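Local coordinates for EDD domain protein, DegV family (Ruminococcus gnavus, PDB 3JR7) that is of uncharacterised function but belongs to the DegV family and probably binds a lipid, as its relatives are generally thought to do, at residues A[207-210]-A[216-219]; A[221-224]-A[228-231]; A[189-194]-A[286-291]. All coordinates share one frame; numbering follows the deposited sequence.

Along the chain, the 189-194 half of contact 3 comes first, then contact 1, then contact 2, and lastly 286-291, so contact 3 spans the other two. Contact 1 joins strands 205-211 and 217-224 as a hairpin, and contact 2 continues from the second of these strands into helix 226-240; their centres lie about 12 Å apart, and Ile208 of the hairpin packs on both Lys222 and Ala229. Contact 3 has its centre about 11 Å from that of contact 1, where Leu192 meets Met209 and Ile217, but about 19 Å from that of contact 2. Contacts 1 and 3 both hold residues of the pocket occupied by a polyether, whereas contact 2 lies farther out, where edge strand 217-224 passes into its helix.

Contact 1. Residues A[207-210]-A[216-219]; sequences PIMG and TICQ
Gly210 and Cys218 join the two arms of a beta hairpin as an antiparallel hydrogen-bonded pair. Cys218 N donates to Gly210 O at 2.8 Å in a nearly straight bond (168°), and Gly210 N donates back to Cys218 O at 2.9 Å. Beside them Met209 and Gln219 form a non-hydrogen-bonded pair, their side chains on one face of the sheet. Gln219 can be followed along the neighbouring strand. Its CB lies 4.0 Å from SE of Met209, a selenomethionine in this crystal. CG, turned anti to the backbone N (chi1 -176°), passes Ile208 O at 3.9 Å. The chain then runs on extended, bringing CD to Pro207 CB and finally NE2 within 3.9 Å of the same carbon, where the amide makes van der Waals contact. Met209, on the same face, is bent at both chi2 and chi3 and folds across the partner strand, bringing SE and CE near Cys218 O (CE at 3.4 Å). The Met209 and Ile217 side chains cross at about a right angle, and both residues also pack on Phe178 of the adjoining strand 176-179. Ile217 lies close to the bound polyether. Between the two segments the hydrogen bonds therefore run from backbone to backbone, while the side chains add soft, largely apolar packing on the face that carries Met209 and Gln219.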
loop_
_atom_site.group_PDB
_atom_site.type_symbol
_atom_site.label_atom_id
_atom_site.label_comp_id
_atom_site.label_asym_id
_atom_site.label_seq_id
_atom_site.Cartn_x
_atom_site.Cartn_y
_atom_site.Cartn_z
ATOM N N PRO A 207 -14.857 7.560 -10.871
ATOM C CA PRO A 207 -14.553 8.211 -9.609
ATOM C C PRO A 207 -13.048 8.379 -9.362
ATOM O O PRO A 207 -12.263 7.469 -9.639
ATOM C CB PRO A 207 -15.141 7.261 -8.557
ATOM C CG PRO A 207 -16.087 6.405 -9.276
ATOM C CD PRO A 207 -15.590 6.297 -10.677
ATOM N N ILE A 208 -12.660 9.528 -8.841
ATOM C CA ILE A 208 -11.341 9.698 -8.304
ATOM C C ILE A 208 -11.490 9.425 -6.803
ATOM O O ILE A 208 -12.243 10.119 -6.102
ATOM C CB ILE A 208 -10.770 11.096 -8.494
ATOM C CG1 ILE A 208 -10.490 11.409 -9.988
ATOM C CG2 ILE A 208 -9.452 11.203 -7.696
ATOM C CD1 ILE A 208 -11.752 11.579 -10.845
HETATM N N MSE A 209 -10.823 8.388 -6.320
HETATM C CA MSE A 209 -11.006 7.977 -4.932
HETATM C C MSE A 209 -9.748 8.360 -4.162
HETATM O O MSE A 209 -8.718 8.667 -4.746
HETATM C CB MSE A 209 -11.213 6.482 -4.805
HETATM C CG MSE A 209 -12.277 5.892 -5.675
HETATM SE SE MSE A 209 -14.031 6.423 -5.071
HETATM C CE MSE A 209 -14.117 5.575 -3.389
ATOM N N GLY A 210 -9.845 8.303 -2.838
ATOM C CA GLY A 210 -8.731 8.616 -1.983
ATOM C C GLY A 210 -8.894 8.124 -0.543
ATOM O O GLY A 210 -9.968 7.669 -0.138
ATOM N N THR A 216 -9.839 5.279 5.785
ATOM C CA THR A 216 -10.963 4.767 5.029
ATOM C C THR A 216 -10.864 5.336 3.591
ATOM O O THR A 216 -10.031 6.202 3.304
ATOM C CB THR A 216 -12.354 5.114 5.651
ATOM O OG1 THR A 216 -12.483 6.527 5.750
ATOM C CG2 THR A 216 -12.564 4.446 7.052
ATOM N N ILE A 217 -11.734 4.856 2.702
ATOM C CA ILE A 217 -11.776 5.331 1.336
ATOM C C ILE A 217 -12.919 6.323 1.165
ATOM O O ILE A 217 -14.017 6.100 1.673
ATOM C CB ILE A 217 -11.951 4.143 0.362
ATOM C CG1 ILE A 217 -10.745 3.184 0.514
ATOM C CG2 ILE A 217 -12.107 4.654 -1.111
ATOM C CD1 ILE A 217 -10.862 1.848 -0.190
ATOM N N CYS A 218 -12.677 7.400 0.447
ATOM C CA CYS A 218 -13.763 8.332 0.071
ATOM C C CYS A 218 -13.658 8.678 -1.432
ATOM O O CYS A 218 -12.660 8.403 -2.093
ATOM C CB CYS A 218 -13.706 9.617 0.895
ATOM S SG CYS A 218 -12.168 10.643 0.634
ATOM N N GLN A 219 -14.718 9.272 -1.950
ATOM C CA GLN A 219 -14.694 9.832 -3.290
ATOM C C GLN A 219 -14.297 11.316 -3.237
ATOM O O GLN A 219 -14.872 12.111 -2.499
ATOM C CB GLN A 219 -16.046 9.639 -3.931
ATOM C CG GLN A 219 -16.041 10.109 -5.366
ATOM C CD GLN A 219 -17.241 9.673 -6.129
ATOM O OE1 GLN A 219 -17.716 10.405 -6.966
ATOM N NE2 GLN A 219 -17.725 8.496 -5.868
#

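Contact 2. Residues A[221-224]-A[228-231]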
loop_
_atom_site.group_PDB
_atom_site.type_symbol
_atom_site.label_atom_id
_atom_site.label_comp_id
_atom_site.label_asym_id
_atom_site.label_seq_id
_atom_site.Cartn_x
_atom_site.Cartn_y
_atom_site.Cartn_z
ATOM N N GLU A 221 -13.648 13.094 -6.334
ATOM C CA GLU A 221 -14.083 13.726 -7.602
ATOM C C GLU A 221 -14.589 12.647 -8.533
ATOM O O GLU A 221 -14.608 11.468 -8.187
ATOM C CB GLU A 221 -12.920 14.472 -8.280
ATOM C CG GLU A 221 -12.929 15.955 -8.098
ATOM C CD GLU A 221 -14.028 16.669 -8.908
ATOM O OE1 GLU A 221 -14.025 17.903 -8.870
ATOM O OE2 GLU A 221 -14.851 16.027 -9.609
ATOM N N LYS A 222 -14.938 13.060 -9.745
ATOM C CA LYS A 222 -15.314 12.153 -10.787
ATOM C C LYS A 222 -15.221 12.869 -12.115
ATOM O O LYS A 222 -15.215 14.089 -12.173
ATOM C CB LYS A 222 -16.754 11.657 -10.603
ATOM C CG LYS A 222 -17.779 12.780 -10.746
ATOM C CD LYS A 222 -19.172 12.238 -10.556
ATOM C CE LYS A 222 -20.197 13.356 -10.773
ATOM N NZ LYS A 222 -21.533 12.817 -10.313
ATOM N N ALA A 223 -15.149 12.080 -13.166
ATOM C CA ALA A 223 -15.027 12.588 -14.516
ATOM C C ALA A 223 -15.508 11.532 -15.492
ATOM O O ALA A 223 -15.413 10.321 -15.211
ATOM C CB ALA A 223 -13.576 12.944 -14.822
ATOM N N ARG A 224 -15.924 11.973 -16.678
ATOM C CA ARG A 224 -16.254 11.051 -17.759
ATOM C C ARG A 224 -15.031 10.622 -18.514
ATOM O O ARG A 224 -14.368 11.411 -19.138
ATOM C CB ARG A 224 -17.264 11.674 -18.716
ATOM C CG ARG A 224 -18.563 11.945 -18.058
ATOM C CD ARG A 224 -19.629 12.219 -19.095
ATOM N NE ARG A 224 -20.896 12.459 -18.433
ATOM C CZ ARG A 224 -22.014 12.814 -19.062
ATOM N NH1 ARG A 224 -22.051 12.976 -20.378
ATOM N NH2 ARG A 224 -23.106 13.018 -18.359
ATOM N N LYS A 228 -9.855 12.345 -18.643
ATOM C CA LYS A 228 -10.235 13.459 -17.779
ATOM C C LYS A 228 -10.067 13.094 -16.275
ATOM O O LYS A 228 -9.688 13.946 -15.468
ATOM C CB LYS A 228 -11.641 13.926 -18.070
ATOM C CG LYS A 228 -11.717 14.770 -19.327
ATOM C CD LYS A 228 -13.177 15.165 -19.645
ATOM C CE LYS A 228 -13.274 15.996 -20.940
ATOM N NZ LYS A 228 -14.307 17.089 -20.695
ATOM N N ALA A 229 -10.338 11.848 -15.908
ATOM C CA ALA A 229 -10.203 11.433 -14.498
ATOM C C ALA A 229 -8.735 11.528 -14.042
ATOM O O ALA A 229 -8.447 11.928 -12.914
ATOM C CB ALA A 229 -10.765 10.017 -14.279
ATOM N N LEU A 230 -7.792 11.200 -14.916
ATOM C CA LEU A 230 -6.391 11.267 -14.499
ATOM C C LEU A 230 -5.950 12.714 -14.249
ATOM O O LEU A 230 -5.206 12.997 -13.290
ATOM C CB LEU A 230 -5.479 10.520 -15.457
ATOM C CG LEU A 230 -5.746 9.030 -15.531
ATOM C CD1 LEU A 230 -4.802 8.503 -16.595
ATOM C CD2 LEU A 230 -5.560 8.235 -14.180
ATOM N N VAL A 231 -6.449 13.634 -15.065
ATOM C CA VAL A 231 -6.200 15.059 -14.849
ATOM C C VAL A 231 -6.811 15.508 -13.530
ATOM O O VAL A 231 -6.162 16.196 -12.766
ATOM C CB VAL A 231 -6.784 15.924 -16.023
ATOM C CG1 VAL A 231 -6.741 17.427 -15.717
ATOM C CG2 VAL A 231 -6.044 15.576 -17.354
HETATM O O HOH W 1 -11.877 11.503 -20.488
#
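Ala223 and Lys228 meet at a tight strand-to-helix turn, where strand 217-224, at the edge of the sheet within this chain, passes into helix 226-240. The methyl of Ala223 points at the first turn of the helix and rests on its backbone: CB is 3.6 Å from Ala229 N and almost as near to Ala229 CA. CB of Lys228 and CB of Ala229 lie alongside it, the former at 3.9 Å from Ala223 CB, the latter at 4.1 Å. So small a residue lets the helix lie close against the strand, and Ala229 in turn reaches Lys206 and Ile208 on the next strand. Lys228 also touches through CB and CD, which pass Arg224 O at 3.9 and 4.0 Å, while its end leads away from the strand. Arg224 takes part through its backbone, the bond from its CA to its CB being directed away from the helix. The polar link is made by a water: it donates to Arg224 O at 2.8 Å and accepts from Lys228 N at 2.9 Å, bridging a carbonyl and an amide four residues apart, the spacing of a direct alpha-helical bond.

Contact 3. Residues A[189-194]-A[286-291]; sequences NGRLTG and TVYAND
The pocket that holds a polyether molecule is bordered here by Arg191 and Tyr288, and Asn189 ties the two together. The polyether probably came from the crystallisation liquor, yet its place is consistent with a lipid site like those of other DegV proteins. Asn189 ND2 donates to Tyr288 OH at 2.9 Å, a fairly straight bond (162°) with the oxygen close to the amide plane. The amide and the ring stand 77° apart, and CB of Asn189 lies in the ring plane at its edge, 4.0 Å from CE1. Several partners fix this amide: ND2 also bonds to Ala78 O, and OD1 accepts from Lys79 NZ. Tyr288 OH has a second hydrogen-bond partner in Thr80 OG1. On one face of the ring sits CG1 of Val287, 3.9 Å above the plane and offset toward the rim. Arg191, bent at chi2, turns its guanidinium back so that NH1 bonds to Asn189 O at 2.8 Å, a bent bond (140°) with the oxygen tilted out of the guanidinium plane, while NE bonds to Leu108 O. Tyr288 OH lies over one face of this guanidinium, toward its rim. A phenylalanine in place of Tyr288 would keep the ring but is likely to leave Asn189 ND2 and Thr80 OG1 without the oxygen they share, setting the amide less firmly beside Arg191. The turn that presents Asn189 and Arg191 is a Schellman motif closing helix 184-188, with Gly190 at positive phi as the C-prime residue and Arg191 N bonded to Leu186 O. Leu186 of that helix packs on both Arg191 and Tyr288, so the contact sits where the ends of helices 184-188 and 283-289 converge on strand 79-81, which belongs to the other sheet.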
loop_
_atom_site.group_PDB
_atom_site.type_symbol
_atom_site.label_atom_id
_atom_site.label_comp_id
_atom_site.label_asym_id
_atom_site.label_seq_id
_atom_site.Cartn_x
_atom_site.Cartn_y
_atom_site.Cartn_z
ATOM N N ASN A 189 -16.390 -6.555 -1.403
ATOM C CA ASN A 189 -15.731 -7.007 -0.153
ATOM C C ASN A 189 -15.859 -6.017 1.018
ATOM O O ASN A 189 -15.206 -6.183 2.050
ATOM C CB ASN A 189 -14.261 -7.396 -0.415
ATOM C CG ASN A 189 -14.133 -8.635 -1.262
ATOM O OD1 ASN A 189 -15.091 -9.072 -1.865
ATOM N ND2 ASN A 189 -12.956 -9.190 -1.336
ATOM N N GLY A 190 -16.708 -5.001 0.875
ATOM C CA GLY A 190 -17.115 -4.163 2.017
ATOM C C GLY A 190 -16.109 -3.069 2.370
ATOM O O GLY A 190 -16.102 -2.555 3.497
ATOM N N ARG A 191 -15.262 -2.702 1.411
ATOM C CA ARG A 191 -14.241 -1.652 1.608
ATOM C C ARG A 191 -14.656 -0.247 1.161
ATOM O O ARG A 191 -13.877 0.678 1.248
ATOM C CB ARG A 191 -12.952 -2.058 0.886
ATOM C CG ARG A 191 -12.037 -2.926 1.726
ATOM C CD ARG A 191 -12.592 -4.265 2.122
ATOM N NE ARG A 191 -11.665 -4.967 2.989
ATOM C CZ ARG A 191 -11.751 -6.249 3.317
ATOM N NH1 ARG A 191 -12.699 -7.041 2.799
ATOM N NH2 ARG A 191 -10.861 -6.758 4.149
ATOM N N LEU A 192 -15.884 -0.086 0.688
ATOM C CA LEU A 192 -16.338 1.202 0.155
ATOM C C LEU A 192 -17.582 1.672 0.915
ATOM O O LEU A 192 -18.415 2.405 0.392
ATOM C CB LEU A 192 -16.644 1.086 -1.346
ATOM C CG LEU A 192 -15.512 0.791 -2.313
ATOM C CD1 LEU A 192 -16.012 1.006 -3.756
ATOM C CD2 LEU A 192 -14.325 1.746 -2.009
ATOM N N THR A 193 -17.711 1.242 2.161
ATOM C CA THR A 193 -18.981 1.460 2.833
ATOM C C THR A 193 -19.207 2.953 3.115
ATOM O O THR A 193 -18.286 3.735 3.291
ATOM C CB THR A 193 -19.143 0.609 4.088
ATOM O OG1 THR A 193 -18.107 0.910 5.011
ATOM C CG2 THR A 193 -19.096 -0.869 3.731
ATOM N N GLY A 194 -20.468 3.348 3.095
ATOM C CA GLY A 194 -20.800 4.746 3.190
ATOM C C GLY A 194 -20.913 5.363 1.812
ATOM O O GLY A 194 -21.968 5.920 1.488
ATOM N N THR A 286 -3.332 -5.832 -6.932
ATOM C CA THR A 286 -3.978 -6.279 -8.163
ATOM C C THR A 286 -5.411 -6.722 -7.930
ATOM O O THR A 286 -6.321 -6.298 -8.663
ATOM C CB THR A 286 -3.176 -7.394 -8.788
ATOM O OG1 THR A 286 -1.922 -6.838 -9.238
ATOM C CG2 THR A 286 -3.952 -8.063 -9.908
ATOM N N VAL A 287 -5.640 -7.522 -6.889
ATOM C CA VAL A 287 -6.984 -7.999 -6.613
ATOM C C VAL A 287 -7.989 -6.858 -6.418
ATOM O O VAL A 287 -9.110 -6.906 -6.939
ATOM C CB VAL A 287 -6.992 -8.931 -5.390
ATOM C CG1 VAL A 287 -8.417 -9.200 -4.909
ATOM C CG2 VAL A 287 -6.245 -10.280 -5.715
ATOM N N TYR A 288 -7.610 -5.830 -5.661
ATOM C CA TYR A 288 -8.517 -4.714 -5.369
ATOM C C TYR A 288 -8.460 -3.579 -6.399
ATOM O O TYR A 288 -9.468 -2.900 -6.619
ATOM C CB TYR A 288 -8.305 -4.224 -3.925
ATOM C CG TYR A 288 -8.834 -5.252 -2.935
ATOM C CD1 TYR A 288 -10.205 -5.364 -2.693
ATOM C CD2 TYR A 288 -8.015 -6.174 -2.345
ATOM C CE1 TYR A 288 -10.710 -6.274 -1.823
ATOM C CE2 TYR A 288 -8.531 -7.158 -1.446
ATOM C CZ TYR A 288 -9.876 -7.194 -1.206
ATOM O OH TYR A 288 -10.453 -8.140 -0.371
ATOM N N ALA A 289 -7.322 -3.368 -7.046
ATOM C CA ALA A 289 -7.230 -2.286 -8.045
ATOM C C ALA A 289 -7.823 -2.701 -9.389
ATOM O O ALA A 289 -8.398 -1.885 -10.136
ATOM C CB ALA A 289 -5.779 -1.837 -8.215
ATOM N N ASN A 290 -7.591 -3.953 -9.725
ATOM C CA ASN A 290 -8.031 -4.573 -10.962
ATOM C C ASN A 290 -7.283 -4.032 -12.164
ATOM O O ASN A 290 -6.533 -3.018 -12.092
ATOM C CB ASN A 290 -9.566 -4.470 -11.148
ATOM C CG ASN A 290 -10.322 -5.467 -10.296
ATOM O OD1 ASN A 290 -11.214 -5.100 -9.503
ATOM N ND2 ASN A 290 -10.004 -6.740 -10.474
ATOM N N ASP A 291 -7.433 -4.772 -13.264
ATOM C CA ASP A 291 -6.747 -4.445 -14.511
ATOM C C ASP A 291 -7.009 -2.977 -14.827
ATOM O O ASP A 291 -8.154 -2.542 -14.798
ATOM C CB ASP A 291 -7.363 -5.299 -15.637
ATOM C CG ASP A 291 -6.586 -5.228 -16.941
ATOM O OD1 ASP A 291 -5.449 -4.685 -17.012
ATOM O OD2 ASP A 291 -7.126 -5.822 -17.882
#